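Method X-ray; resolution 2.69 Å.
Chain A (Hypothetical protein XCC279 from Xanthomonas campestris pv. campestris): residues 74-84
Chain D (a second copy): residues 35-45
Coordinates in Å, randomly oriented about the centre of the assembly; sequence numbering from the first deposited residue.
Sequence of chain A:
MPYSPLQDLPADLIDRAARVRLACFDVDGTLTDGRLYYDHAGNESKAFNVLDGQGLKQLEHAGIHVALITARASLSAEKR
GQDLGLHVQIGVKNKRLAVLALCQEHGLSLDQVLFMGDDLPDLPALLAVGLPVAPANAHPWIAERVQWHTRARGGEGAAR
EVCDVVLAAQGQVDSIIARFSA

Chain A, residues 74-84: SLSAEKRGQDL
Chain D, residues 35-45: RLYYDHAGNES

A tyrosine at the end of a hairpin strand can engage several residues along a helix, because its ring offers surface along its length and its hydroxyl can both accept and donate. The contact between two copies of XCC279 illustrates this. In chain A, residues 75-84 form a helix, with Ser A74 at the N-cap (chi1 p), its OG accepting a weak 3.4 Å bond from Ala A77 N. Strand 35-38 of chain D runs at 130° to this helix, their axes 9.7 Å apart at closest approach; the two stretches together bury 410 Å², both sides summed.

Along chain D, Leu D36 (chi1 m, chi2 t) points toward the helix, bringing CD1 to 3.9 Å from Arg A80 NH1. Its neighbour Tyr D37 lies out of reach of the helix, but exchanges backbone bonds with Ser D45, pairing the strands: Tyr D37 N to Ser D45 O is 3.0 Å and Ser D45 N to Tyr D37 O 2.9 Å.

Tyr D38 (chi1 -84°, chi2 -123°) is the centrepiece. Its ring packs on the helix, with CE1 4.1 Å from Lys A79 C. Arg A80, with chi1 t, a bend at chi2 p and chi3 t, donates from NH1 to Tyr D38 OH at 3.0 Å; that hydroxyl in turn donates to Asp A83 OD2 (chi1 m) at a very short 2.5 Å. One phenol thus bridges a guanidinium and a carboxylate, accepting from the first and donating to the second.

At Asp D39 a type I turn begins and ends at Gly D42, closed by Gly D42 N to Asp D39 O at 2.9 Å; Asp D39 OD1 also accepts from Ala D41 N at 2.8 Å. Ser A76 OG (chi1 m) donates weakly to Asp D39 O at 3.4 Å. The CA atoms of His D40 and Ser A76 lie 4.9 Å apart. Gly D42, at phi 75°, places CA 3.5 Å from Lys A79 CG; a CB here would clash with that atom. Finally, Glu D44 OE1 sits 3.2 Å from Asp A83 OD2, an unfavourable like-charge approach.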

# COMPACT_ATOMS: atom_id res chain seq x y z
N SER A 74 10.16 0.24 20.21
CA SER A 74 10.76 0.22 18.85
C SER A 74 11.78 1.35 18.60
O SER A 74 11.49 2.51 18.85
CB SER A 74 9.67 0.25 17.77
OG SER A 74 9.16 1.55 17.57
N LEU A 75 12.96 1.00 18.10
CA LEU A 75 13.94 2.01 17.69
C LEU A 75 13.42 2.85 16.50
O LEU A 75 13.86 4.00 16.32
CB LEU A 75 15.31 1.37 17.36
N SER A 76 12.49 2.28 15.71
CA SER A 76 11.88 2.96 14.55
C SER A 76 11.33 4.30 14.95
O SER A 76 11.63 5.32 14.34
CB SER A 76 10.68 2.18 14.01
OG SER A 76 11.04 0.96 13.41
N ALA A 77 10.48 4.25 15.96
CA ALA A 77 9.76 5.40 16.44
C ALA A 77 10.70 6.46 16.99
O ALA A 77 10.51 7.67 16.73
CB ALA A 77 8.76 4.98 17.50
N GLU A 78 11.72 6.01 17.73
CA GLU A 78 12.77 6.90 18.22
C GLU A 78 13.46 7.57 17.03
O GLU A 78 13.55 8.80 16.98
CB GLU A 78 13.81 6.19 19.14
CG GLU A 78 13.28 5.71 20.49
N LYS A 79 13.93 6.77 16.07
CA LYS A 79 14.63 7.32 14.89
C LYS A 79 13.75 8.35 14.14
O LYS A 79 14.25 9.39 13.69
CB LYS A 79 15.14 6.20 13.98
CG LYS A 79 16.35 5.45 14.55
N ARG A 80 12.45 8.08 14.07
CA ARG A 80 11.50 8.98 13.44
C ARG A 80 11.38 10.31 14.18
O ARG A 80 11.33 11.38 13.56
CB ARG A 80 10.13 8.31 13.34
CG ARG A 80 9.05 9.10 12.60
CD ARG A 80 9.47 9.52 11.20
NE ARG A 80 8.43 10.32 10.54
CZ ARG A 80 8.56 10.92 9.35
NH1 ARG A 80 9.70 10.83 8.66
NH2 ARG A 80 7.54 11.59 8.85
N GLY A 81 11.28 10.23 15.50
CA GLY A 81 11.25 11.42 16.33
C GLY A 81 12.50 12.27 16.15
O GLY A 81 12.40 13.51 16.09
N GLN A 82 13.67 11.64 16.07
CA GLN A 82 14.92 12.38 15.88
C GLN A 82 14.89 13.10 14.54
O GLN A 82 15.15 14.29 14.49
CB GLN A 82 16.17 11.51 16.03
N ASP A 83 14.48 12.42 13.47
CA ASP A 83 14.45 13.03 12.14
C ASP A 83 13.60 14.29 12.07
O ASP A 83 13.85 15.16 11.25
CB ASP A 83 13.96 12.03 11.09
CG ASP A 83 14.86 10.81 10.98
OD1 ASP A 83 15.92 10.83 11.63
OD2 ASP A 83 14.48 9.84 10.28
N LEU A 84 12.56 14.36 12.89
CA LEU A 84 11.65 15.50 12.87
C LEU A 84 11.87 16.48 14.04
O LEU A 84 11.24 17.55 14.08
CB LEU A 84 10.17 15.02 12.87
CG LEU A 84 9.77 14.08 11.73
CD1 LEU A 84 8.40 13.46 11.99
CD2 LEU A 84 9.78 14.80 10.38
N ARG D 35 5.25 7.99 1.29
CA ARG D 35 5.60 7.08 2.37
C ARG D 35 7.10 6.87 2.55
O ARG D 35 7.84 6.80 1.58
CB ARG D 35 4.96 5.73 2.13
CG ARG D 35 3.65 5.54 2.86
CD ARG D 35 3.07 4.20 2.53
NE ARG D 35 1.63 4.33 2.35
CZ ARG D 35 0.87 3.40 1.80
NH1 ARG D 35 1.43 2.25 1.37
NH2 ARG D 35 -0.44 3.63 1.70
N LEU D 36 7.51 6.85 3.80
CA LEU D 36 8.86 6.50 4.20
C LEU D 36 8.82 5.28 5.10
O LEU D 36 8.32 5.33 6.22
CB LEU D 36 9.54 7.64 4.95
CG LEU D 36 10.01 8.83 4.12
CD1 LEU D 36 10.56 9.95 5.01
CD2 LEU D 36 11.06 8.42 3.11
N TYR D 37 9.42 4.21 4.61
CA TYR D 37 9.51 2.98 5.36
C TYR D 37 10.76 3.05 6.26
O TYR D 37 11.88 3.14 5.76
CB TYR D 37 9.55 1.79 4.40
CG TYR D 37 8.32 1.74 3.51
CD1 TYR D 37 7.25 0.91 3.81
CD2 TYR D 37 8.22 2.52 2.35
CE1 TYR D 37 6.12 0.88 3.00
CE2 TYR D 37 7.09 2.50 1.55
CZ TYR D 37 6.04 1.68 1.89
OH TYR D 37 4.89 1.65 1.11
N TYR D 38 10.53 3.05 7.57
CA TYR D 38 11.59 3.08 8.55
C TYR D 38 11.80 1.69 9.12
O TYR D 38 10.85 1.03 9.55
CB TYR D 38 11.25 3.99 9.72
CG TYR D 38 11.54 5.46 9.54
CD1 TYR D 38 12.37 6.12 10.43
CD2 TYR D 38 10.95 6.18 8.52
CE1 TYR D 38 12.63 7.47 10.31
CE2 TYR D 38 11.19 7.52 8.39
CZ TYR D 38 12.04 8.17 9.30
OH TYR D 38 12.31 9.50 9.18
N ASP D 39 13.05 1.27 9.13
CA ASP D 39 13.44 -0.04 9.62
C ASP D 39 13.95 0.09 11.08
O ASP D 39 13.94 1.19 11.61
CB ASP D 39 14.39 -0.58 8.54
CG ASP D 39 15.74 -0.98 9.04
OD1 ASP D 39 15.92 -1.17 10.25
OD2 ASP D 39 16.61 -1.12 8.15
N HIS D 40 14.28 -1.01 11.75
CA HIS D 40 14.55 -0.96 13.20
C HIS D 40 15.77 -0.10 13.60
O HIS D 40 15.94 0.27 14.76
CB HIS D 40 14.66 -2.37 13.80
CG HIS D 40 15.93 -3.07 13.44
ND1 HIS D 40 17.09 -2.95 14.17
CD2 HIS D 40 16.21 -3.91 12.41
CE1 HIS D 40 18.04 -3.68 13.61
NE2 HIS D 40 17.53 -4.28 12.55
N ALA D 41 16.60 0.24 12.61
CA ALA D 41 17.78 1.06 12.80
C ALA D 41 17.61 2.44 12.17
O ALA D 41 18.59 3.14 11.94
CB ALA D 41 18.98 0.36 12.18
N GLY D 42 16.37 2.83 11.89
CA GLY D 42 16.10 4.15 11.32
C GLY D 42 16.45 4.31 9.84
O GLY D 42 16.19 5.38 9.28
N ASN D 43 17.02 3.28 9.22
CA ASN D 43 17.22 3.27 7.76
C ASN D 43 15.91 3.39 6.96
O ASN D 43 14.92 2.72 7.26
CB ASN D 43 17.95 1.99 7.33
CG ASN D 43 19.38 1.95 7.78
OD1 ASN D 43 19.92 0.86 7.93
ND2 ASN D 43 20.01 3.11 8.03
N GLU D 44 15.94 4.20 5.91
CA GLU D 44 14.74 4.54 5.17
C GLU D 44 14.65 3.90 3.77
O GLU D 44 15.66 3.72 3.11
CB GLU D 44 14.64 6.06 5.07
CG GLU D 44 14.51 6.76 6.42
CD GLU D 44 14.44 8.27 6.29
OE1 GLU D 44 14.80 9.01 7.23
OE2 GLU D 44 14.02 8.72 5.22
N SER D 45 13.43 3.56 3.34
CA SER D 45 13.16 3.15 1.97
C SER D 45 11.97 3.93 1.42
O SER D 45 11.13 4.40 2.18
CB SER D 45 12.82 1.67 1.88
OG SER D 45 13.89 0.87 2.29